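Local atomic coordinates of prephenate dehydrogenase (Corynebacterium glutamicum ATCC 13032, PDB entry 3KTD), a protein that probably acts as a prephenate dehydrogenase, oxidising prephenate with NAD+ or NADP+ on the route to tyrosine. Residues L204-A209 against R232-D237; G17-S22 against P125-A130; V76-I81 against D99-K104. All blocks are in the same frame, centred on the assembly; numbering follows the deposited sequence.

Along the chain, 17-22 comes first, then both segments of contact 3, then 125-130, so contact 2 encloses contact 3; contact 1 follows as a separate unit. Contacts 2 and 3, with centres 11 Å apart, belong to the Rossmann-type domain and lie at the ends of strands of its large sheet. They touch where Pro-125 and Ile-19 meet Val-100. Contact 1 belongs to the helical dimerization region, its centre about 20 Å from that of contact 2 and 21 Å from that of contact 3. Even so, Thr-236 packs against Thr-129, joining contacts 1 and 2, so the loop at 125-130 bridges the presumed nucleotide-binding domain and the helical domain.

Contact 1. Residues L204-A209 against R232-D237; sequences LAETLA and RVAGTD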
loop_
_atom_site.group_PDB
_atom_site.type_symbol
_atom_site.label_atom_id
_atom_site.label_comp_id
_atom_site.label_asym_id
_atom_site.label_seq_id
_atom_site.Cartn_x
_atom_site.Cartn_y
_atom_site.Cartn_z
ATOM N N LEU A 204 7.789 4.474 -5.832
ATOM C CA LEU A 204 8.094 4.090 -4.460
ATOM C C LEU A 204 7.868 2.595 -4.242
ATOM O O LEU A 204 8.628 1.950 -3.516
ATOM C CB LEU A 204 7.260 4.896 -3.468
ATOM C CG LEU A 204 7.464 6.416 -3.456
ATOM C CD1 LEU A 204 6.514 7.080 -2.493
ATOM C CD2 LEU A 204 8.893 6.786 -3.110
ATOM N N ALA A 205 6.834 2.050 -4.881
ATOM C CA ALA A 205 6.537 0.618 -4.807
ATOM C C ALA A 205 7.682 -0.244 -5.372
ATOM O O ALA A 205 8.064 -1.260 -4.775
ATOM C CB ALA A 205 5.256 0.325 -5.529
ATOM N N GLU A 206 8.236 0.162 -6.512
ATOM C CA GLU A 206 9.367 -0.564 -7.096
ATOM C C GLU A 206 10.565 -0.494 -6.131
ATOM O O GLU A 206 11.209 -1.507 -5.836
ATOM C CB GLU A 206 9.802 0.026 -8.450
ATOM C CG GLU A 206 8.718 0.209 -9.549
ATOM C CD GLU A 206 8.157 -1.083 -10.137
ATOM O OE1 GLU A 206 8.291 -2.171 -9.529
ATOM O OE2 GLU A 206 7.547 -0.989 -11.222
ATOM N N THR A 207 10.841 0.719 -5.651
ATOM C CA THR A 207 11.976 0.983 -4.787
ATOM C C THR A 207 11.948 0.108 -3.545
ATOM O O THR A 207 12.968 -0.454 -3.158
ATOM C CB THR A 207 12.003 2.454 -4.338
ATOM O OG1 THR A 207 11.886 3.311 -5.479
ATOM C CG2 THR A 207 13.300 2.757 -3.601
ATOM N N LEU A 208 10.771 -0.004 -2.935
ATOM C CA LEU A 208 10.600 -0.772 -1.712
ATOM C C LEU A 208 10.834 -2.251 -1.968
ATOM O O LEU A 208 11.445 -2.934 -1.148
ATOM C CB LEU A 208 9.197 -0.553 -1.133
ATOM C CG LEU A 208 8.874 -1.355 0.137
ATOM C CD1 LEU A 208 9.811 -0.969 1.274
ATOM C CD2 LEU A 208 7.410 -1.195 0.550
ATOM N N ALA A 209 10.352 -2.751 -3.103
ATOM C CA ALA A 209 10.527 -4.170 -3.412
ATOM C C ALA A 209 12.001 -4.532 -3.544
ATOM O O ALA A 209 12.421 -5.610 -3.108
ATOM C CB ALA A 209 9.768 -4.556 -4.662
ATOM N N ARG A 232 2.560 -3.953 -3.792
ATOM C CA ARG A 232 1.597 -4.633 -4.673
ATOM C C ARG A 232 1.659 -4.150 -6.109
ATOM O O ARG A 232 1.753 -4.960 -7.024
ATOM C CB ARG A 232 0.165 -4.486 -4.159
ATOM C CG ARG A 232 -0.872 -5.269 -4.999
ATOM C CD ARG A 232 -2.329 -5.134 -4.496
ATOM N NE ARG A 232 -2.441 -4.982 -3.039
ATOM C CZ ARG A 232 -2.128 -5.914 -2.132
ATOM N NH1 ARG A 232 -1.643 -7.106 -2.494
ATOM N NH2 ARG A 232 -2.275 -5.638 -0.839
ATOM N N VAL A 233 1.617 -2.838 -6.301
ATOM C CA VAL A 233 1.645 -2.267 -7.651
ATOM C C VAL A 233 2.986 -2.453 -8.382
ATOM O O VAL A 233 3.090 -2.133 -9.574
ATOM C CB VAL A 233 1.268 -0.780 -7.654
ATOM C CG1 VAL A 233 -0.098 -0.596 -7.038
ATOM C CG2 VAL A 233 2.309 0.033 -6.910
ATOM N N ALA A 234 3.997 -2.960 -7.672
ATOM C CA ALA A 234 5.280 -3.328 -8.277
ATOM C C ALA A 234 5.107 -4.613 -9.070
ATOM O O ALA A 234 6.025 -5.053 -9.770
ATOM C CB ALA A 234 6.325 -3.531 -7.218
ATOM N N GLY A 235 3.933 -5.228 -8.913
ATOM C CA GLY A 235 3.543 -6.391 -9.679
ATOM C C GLY A 235 3.014 -6.008 -11.047
ATOM O O GLY A 235 3.029 -6.835 -11.952
ATOM N N THR A 236 2.543 -4.770 -11.222
ATOM C CA THR A 236 2.054 -4.367 -12.545
ATOM C C THR A 236 3.196 -4.465 -13.557
ATOM O O THR A 236 4.369 -4.615 -13.197
ATOM C CB THR A 236 1.394 -2.950 -12.620
ATOM O OG1 THR A 236 2.387 -1.935 -12.459
ATOM C CG2 THR A 236 0.264 -2.778 -11.588
ATOM N N ASP A 237 2.831 -4.389 -14.827
ATOM C CA ASP A 237 3.756 -4.650 -15.906
ATOM C C ASP A 237 4.800 -3.555 -16.059
ATOM O O ASP A 237 4.462 -2.371 -16.080
ATOM C CB ASP A 237 2.987 -4.810 -17.211
ATOM C CG ASP A 237 3.786 -5.535 -18.252
ATOM O OD1 ASP A 237 4.748 -4.935 -18.792
ATOM O OD2 ASP A 237 3.452 -6.713 -18.520
#
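The carboxylate of Glu-206 is the flat group that matters here, and Ala-234 lies against one of its faces, off toward OE1. Glu-206 OE1 comes to 3.3 Å from Ala-234 CB, with the methyl well above the carboxylate plane rather than in it. The CA of Ala-234 is on the same face. The side chain gets there by leaving the helix with CG anti to its carbonyl carbon and then bending at chi2 (-69°), which brings OE1 onto Ala-234 of the 3-10 turn. No hydrogen bond crosses between the segments, so the meeting of carboxylate and alanine is one of van der Waals contact.

The rest is small and apolar. Ala-205 CB faces Val-233 CG2 at 3.3 Å; that branch of the valine occupies the crowded position between its own backbone N and carbonyl carbon. Ala-234 CB sits over the helix surface between two alanines one turn apart, 4.3 Å from Ala-205 CB and 4.4 Å from Ala-209 CB. With three alanines meeting, the turn can lie close to the helix, and the CA atoms of Glu-206 and Ala-234 approach to 5.1 Å.

The turn holds its own shape. Val-233 O accepts from Thr-236 twice, from the backbone N and from OG1, the latter at 3.0 Å in the carbonyl plane. Just beyond, Asp-237 caps the next helix by accepting from Gly-239 N.

Helix 187-214 thus carries on its flank the connection between helices 225-230 and 238-247. Val-241 of the latter helix touches both Glu-206 and Thr-236, while the second subunit closes in with Gly-284 on Glu-206 and Ser-287 on Ala-209, placing this buried contact at the dimer interface.

Contact 2. Residues G17-S22 against P125-A130; sequences GLIGGS and PMAGTA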
loop_
_atom_site.group_PDB
_atom_site.type_symbol
_atom_site.label_atom_id
_atom_site.label_comp_id
_atom_site.label_asym_id
_atom_site.label_seq_id
_atom_site.Cartn_x
_atom_site.Cartn_y
_atom_site.Cartn_z
ATOM N N GLY A 17 -10.056 -4.124 -24.165
ATOM C CA GLY A 17 -9.399 -4.770 -23.023
ATOM C C GLY A 17 -10.098 -4.421 -21.717
ATOM O O GLY A 17 -11.297 -4.152 -21.700
ATOM N N LEU A 18 -9.349 -4.421 -20.614
ATOM C CA LEU A 18 -9.916 -4.094 -19.310
ATOM C C LEU A 18 -10.840 -2.881 -19.358
ATOM O O LEU A 18 -11.994 -2.957 -18.935
ATOM C CB LEU A 18 -8.812 -3.815 -18.300
ATOM C CG LEU A 18 -9.320 -3.489 -16.893
ATOM C CD1 LEU A 18 -9.954 -4.718 -16.252
ATOM C CD2 LEU A 18 -8.193 -2.937 -16.038
ATOM N N ILE A 19 -10.325 -1.763 -19.867
ATOM C CA ILE A 19 -11.088 -0.512 -19.903
ATOM C C ILE A 19 -12.159 -0.521 -20.984
ATOM O O ILE A 19 -13.335 -0.358 -20.685
ATOM C CB ILE A 19 -10.199 0.719 -20.136
ATOM C CG1 ILE A 19 -9.090 0.821 -19.086
ATOM C CG2 ILE A 19 -11.051 1.972 -20.084
ATOM C CD1 ILE A 19 -9.593 0.968 -17.695
ATOM N N GLY A 20 -11.744 -0.708 -22.230
ATOM C CA GLY A 20 -12.657 -0.676 -23.373
ATOM C C GLY A 20 -13.748 -1.726 -23.310
ATOM O O GLY A 20 -14.919 -1.441 -23.556
ATOM N N GLY A 21 -13.355 -2.951 -22.976
ATOM C CA GLY A 21 -14.292 -4.060 -22.880
ATOM C C GLY A 21 -15.317 -3.826 -21.792
ATOM O O GLY A 21 -16.526 -3.986 -22.023
ATOM N N SER A 22 -14.822 -3.456 -20.613
ATOM C CA SER A 22 -15.668 -3.106 -19.471
ATOM C C SER A 22 -16.648 -1.982 -19.794
ATOM O O SER A 22 -17.758 -1.952 -19.271
ATOM C CB SER A 22 -14.806 -2.650 -18.292
ATOM O OG SER A 22 -14.097 -3.734 -17.749
ATOM N N PRO A 125 -10.219 7.305 -16.806
ATOM C CA PRO A 125 -10.836 6.590 -15.679
ATOM C C PRO A 125 -9.793 6.136 -14.669
ATOM O O PRO A 125 -8.711 5.692 -15.061
ATOM C CB PRO A 125 -11.470 5.366 -16.346
ATOM C CG PRO A 125 -10.697 5.161 -17.587
ATOM C CD PRO A 125 -10.318 6.529 -18.055
HETATM N N MSE A 126 -10.098 6.235 -13.379
HETATM C CA MSE A 126 -9.177 5.749 -12.353
HETATM C C MSE A 126 -9.372 4.238 -12.180
HETATM O O MSE A 126 -9.370 3.730 -11.057
HETATM C CB MSE A 126 -9.391 6.459 -11.013
HETATM C CG MSE A 126 -9.314 7.969 -11.049
HETATM SE SE MSE A 126 -7.774 8.725 -11.955
HETATM C CE MSE A 126 -6.330 7.773 -11.009
ATOM N N ALA A 127 -9.523 3.521 -13.295
ATOM C CA ALA A 127 -9.708 2.076 -13.275
ATOM C C ALA A 127 -8.368 1.379 -13.034
ATOM O O ALA A 127 -7.386 2.015 -12.618
ATOM C CB ALA A 127 -10.314 1.612 -14.566
ATOM N N GLY A 128 -8.331 0.074 -13.300
ATOM C CA GLY A 128 -7.143 -0.746 -13.044
ATOM C C GLY A 128 -5.984 -0.559 -14.011
ATOM O O GLY A 128 -5.709 0.560 -14.461
ATOM N N THR A 129 -5.328 -1.678 -14.339
ATOM C CA THR A 129 -4.095 -1.700 -15.140
ATOM C C THR A 129 -4.334 -2.079 -16.617
ATOM O O THR A 129 -4.534 -3.263 -16.939
ATOM C CB THR A 129 -3.085 -2.697 -14.510
ATOM O OG1 THR A 129 -3.666 -4.009 -14.468
ATOM C CG2 THR A 129 -2.715 -2.267 -13.075
ATOM N N ALA A 130 -4.285 -1.069 -17.498
ATOM C CA ALA A 130 -4.541 -1.210 -18.950
ATOM C C ALA A 130 -4.376 -2.633 -19.527
ATOM O O ALA A 130 -3.298 -3.233 -19.499
ATOM C CB ALA A 130 -3.679 -0.207 -19.740
#
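Gly-17 sits at the N-cap of helix 18-29, its extended backbone giving way to helical angles at Leu-18, and its carbonyl O receives Gly-21 N at 2.7 Å. Opposite this first turn, 125-130 leaves the end of strand 120-125 as an irregular loop, with a weak bond from Ala-127 N back to Pro-125 O, and Met-126 bonded through its backbone to Val-146 of strand 146-149. The backbones come closest at Leu-18 and Ala-130, whose CA atoms are 6.1 Å apart, and no hydrogen bond links them.

Two side chains of the helix turn make the contact. Leu-18, with CG anti to its backbone N (chi1 -179°), lays CD2 over the face of the peptide joining Gly-128 and Thr-129, 3.6 Å from Thr-129 N. Ile-19 divides its work between two branches. Its CD1 tip meets Ala-127 CB at 3.3 Å, whereas CG2, anti to the backbone N, meets the ring of Pro-125 at its CG corner, 4.1 Å away, the two side chains crossing obliquely.

Ser-22 turns back along the helix instead: its OG donates to Leu-18 O at 2.5 Å, nearly along the C=O axis, and also bonds to Met-138 N, so the hydroxyl ties the helix to a neighbouring loop.

Gly-17 and Gly-20 fit the second and third glycines of a GxGxxG motif, Leu-18 and Ile-19 being the two residues between them. That is the signature of a Rossmann dinucleotide-binding fold, consistent with the NAD+ binding expected of this family; here the loop after strand 120-125 packs on the first turn of the helix that follows the glycine-rich turn.

Contact 3. Residues V76-I81 against D99-K104; sequences VPMTAI and DVVSVK
Val-101 carries most of the contact, meeting Val-76, Met-78 and Ile-81 of 76-81. Its CG1, anti to the backbone N (chi1 177°), touches Met-78 CB at 3.9 Å. The other branch points tip to tip at Ile-81, with Val-101 CG2 3.9 Å from Ile-81 CG1, and also lies 3.6 Å from Val-76 O. Beside it, Ile-81 CD1 crosses the side chain of Asp-99 at about a right angle, 4.2 Å from Asp-99 CB.

Behind this apolar layer, a set of polar bonds within 99-104 shapes the loop. Asp-99 OD2 accepts from Val-101 N at 3.0 Å from above the carboxylate plane, an Asx turn. On its syn lone pair it takes Lys-104 NZ at 2.6 Å, a salt bridge. The ammonium also reaches Val-101 O, 2.9 Å from NZ, and Val-103 O, so three oxygens grip it and the loop curls around it. Tyr-120 OH bonds to Asp-99 OD1, fixing the carboxylate from its other oxygen.

The start of helix 78-91 thereby rests on the loop leaving strand 97-99. Met-78 also packs on helix 105-113, and Val-103 on helices 187-214 and 238-247 of the dimerization region.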
loop_
_atom_site.group_PDB
_atom_site.type_symbol
_atom_site.label_atom_id
_atom_site.label_comp_id
_atom_site.label_asym_id
_atom_site.label_seq_id
_atom_site.Cartn_x
_atom_site.Cartn_y
_atom_site.Cartn_z
ATOM N N VAL A 76 -6.916 2.295 -25.707
ATOM C CA VAL A 76 -5.648 1.619 -25.945
ATOM C C VAL A 76 -4.548 2.216 -25.067
ATOM O O VAL A 76 -4.743 3.269 -24.454
ATOM C CB VAL A 76 -5.269 1.721 -27.428
ATOM C CG1 VAL A 76 -6.314 1.004 -28.288
ATOM C CG2 VAL A 76 -5.129 3.174 -27.840
ATOM N N PRO A 77 -3.397 1.528 -24.964
ATOM C CA PRO A 77 -2.288 2.095 -24.180
ATOM C C PRO A 77 -1.619 3.264 -24.895
ATOM O O PRO A 77 -1.724 3.385 -26.116
ATOM C CB PRO A 77 -1.313 0.922 -24.041
ATOM C CG PRO A 77 -1.640 0.008 -25.174
ATOM C CD PRO A 77 -3.113 0.147 -25.397
HETATM N N MSE A 78 -0.926 4.103 -24.129
HETATM C CA MSE A 78 -0.298 5.311 -24.663
HETATM C C MSE A 78 0.504 5.022 -25.937
HETATM O O MSE A 78 0.404 5.776 -26.904
HETATM C CB MSE A 78 0.565 6.000 -23.589
HETATM C CG MSE A 78 1.344 7.254 -24.059
HETATM SE SE MSE A 78 0.283 8.818 -24.648
HETATM C CE MSE A 78 1.655 9.769 -25.694
ATOM N N THR A 79 1.250 3.914 -25.961
ATOM C CA THR A 79 2.100 3.588 -27.122
ATOM C C THR A 79 1.302 3.339 -28.405
ATOM O O THR A 79 1.847 3.405 -29.498
ATOM C CB THR A 79 3.003 2.356 -26.862
ATOM O OG1 THR A 79 2.210 1.164 -26.861
ATOM C CG2 THR A 79 3.777 2.498 -25.532
ATOM N N ALA A 80 0.015 3.049 -28.261
ATOM C CA ALA A 80 -0.845 2.773 -29.396
ATOM C C ALA A 80 -1.614 4.003 -29.871
ATOM O O ALA A 80 -2.134 3.996 -30.974
ATOM C CB ALA A 80 -1.811 1.670 -29.046
ATOM N N ILE A 81 -1.671 5.051 -29.054
ATOM C CA ILE A 81 -2.451 6.261 -29.350
ATOM C C ILE A 81 -2.199 6.904 -30.724
ATOM O O ILE A 81 -3.145 7.085 -31.495
ATOM C CB ILE A 81 -2.268 7.334 -28.237
ATOM C CG1 ILE A 81 -3.148 7.009 -27.040
ATOM C CG2 ILE A 81 -2.648 8.709 -28.730
ATOM C CD1 ILE A 81 -4.634 7.200 -27.321
ATOM N N ASP A 99 -10.044 9.640 -25.221
ATOM C CA ASP A 99 -9.072 8.597 -24.884
ATOM C C ASP A 99 -9.227 8.201 -23.418
ATOM O O ASP A 99 -10.038 8.777 -22.710
ATOM C CB ASP A 99 -7.644 9.079 -25.136
ATOM C CG ASP A 99 -7.130 9.993 -24.038
ATOM O OD1 ASP A 99 -7.694 11.089 -23.859
ATOM O OD2 ASP A 99 -6.148 9.614 -23.364
ATOM N N VAL A 100 -8.436 7.237 -22.958
ATOM C CA VAL A 100 -8.536 6.755 -21.574
ATOM C C VAL A 100 -7.190 6.696 -20.824
ATOM O O VAL A 100 -7.104 6.145 -19.728
ATOM C CB VAL A 100 -9.150 5.369 -21.566
ATOM C CG1 VAL A 100 -10.514 5.403 -22.253
ATOM C CG2 VAL A 100 -8.204 4.391 -22.242
ATOM N N VAL A 101 -6.162 7.319 -21.390
ATOM C CA VAL A 101 -4.798 7.151 -20.901
ATOM C C VAL A 101 -4.472 7.906 -19.611
ATOM O O VAL A 101 -4.891 9.034 -19.397
ATOM C CB VAL A 101 -3.798 7.516 -22.016
ATOM C CG1 VAL A 101 -2.365 7.433 -21.531
ATOM C CG2 VAL A 101 -4.013 6.589 -23.221
ATOM N N SER A 102 -3.698 7.231 -18.771
ATOM C CA SER A 102 -3.189 7.716 -17.479
ATOM C C SER A 102 -2.535 9.093 -17.495
ATOM O O SER A 102 -2.588 9.793 -16.494
ATOM C CB SER A 102 -2.190 6.679 -16.927
ATOM O OG SER A 102 -1.434 6.052 -17.972
ATOM N N VAL A 103 -1.900 9.459 -18.610
ATOM C CA VAL A 103 -1.263 10.771 -18.782
ATOM C C VAL A 103 -2.032 11.522 -19.862
ATOM O O VAL A 103 -2.484 10.915 -20.826
ATOM C CB VAL A 103 0.218 10.635 -19.193
ATOM C CG1 VAL A 103 0.884 11.997 -19.279
ATOM C CG2 VAL A 103 0.954 9.772 -18.201
ATOM N N LYS A 104 -2.174 12.836 -19.702
ATOM C CA LYS A 104 -3.044 13.641 -20.573
ATOM C C LYS A 104 -2.321 14.676 -21.434
ATOM O O LYS A 104 -2.715 14.905 -22.580
ATOM C CB LYS A 104 -4.110 14.325 -19.717
ATOM C CG LYS A 104 -5.236 13.401 -19.310
ATOM C CD LYS A 104 -6.271 13.315 -20.407
ATOM C CE LYS A 104 -6.700 11.907 -20.662
ATOM N NZ LYS A 104 -5.605 11.110 -21.259
#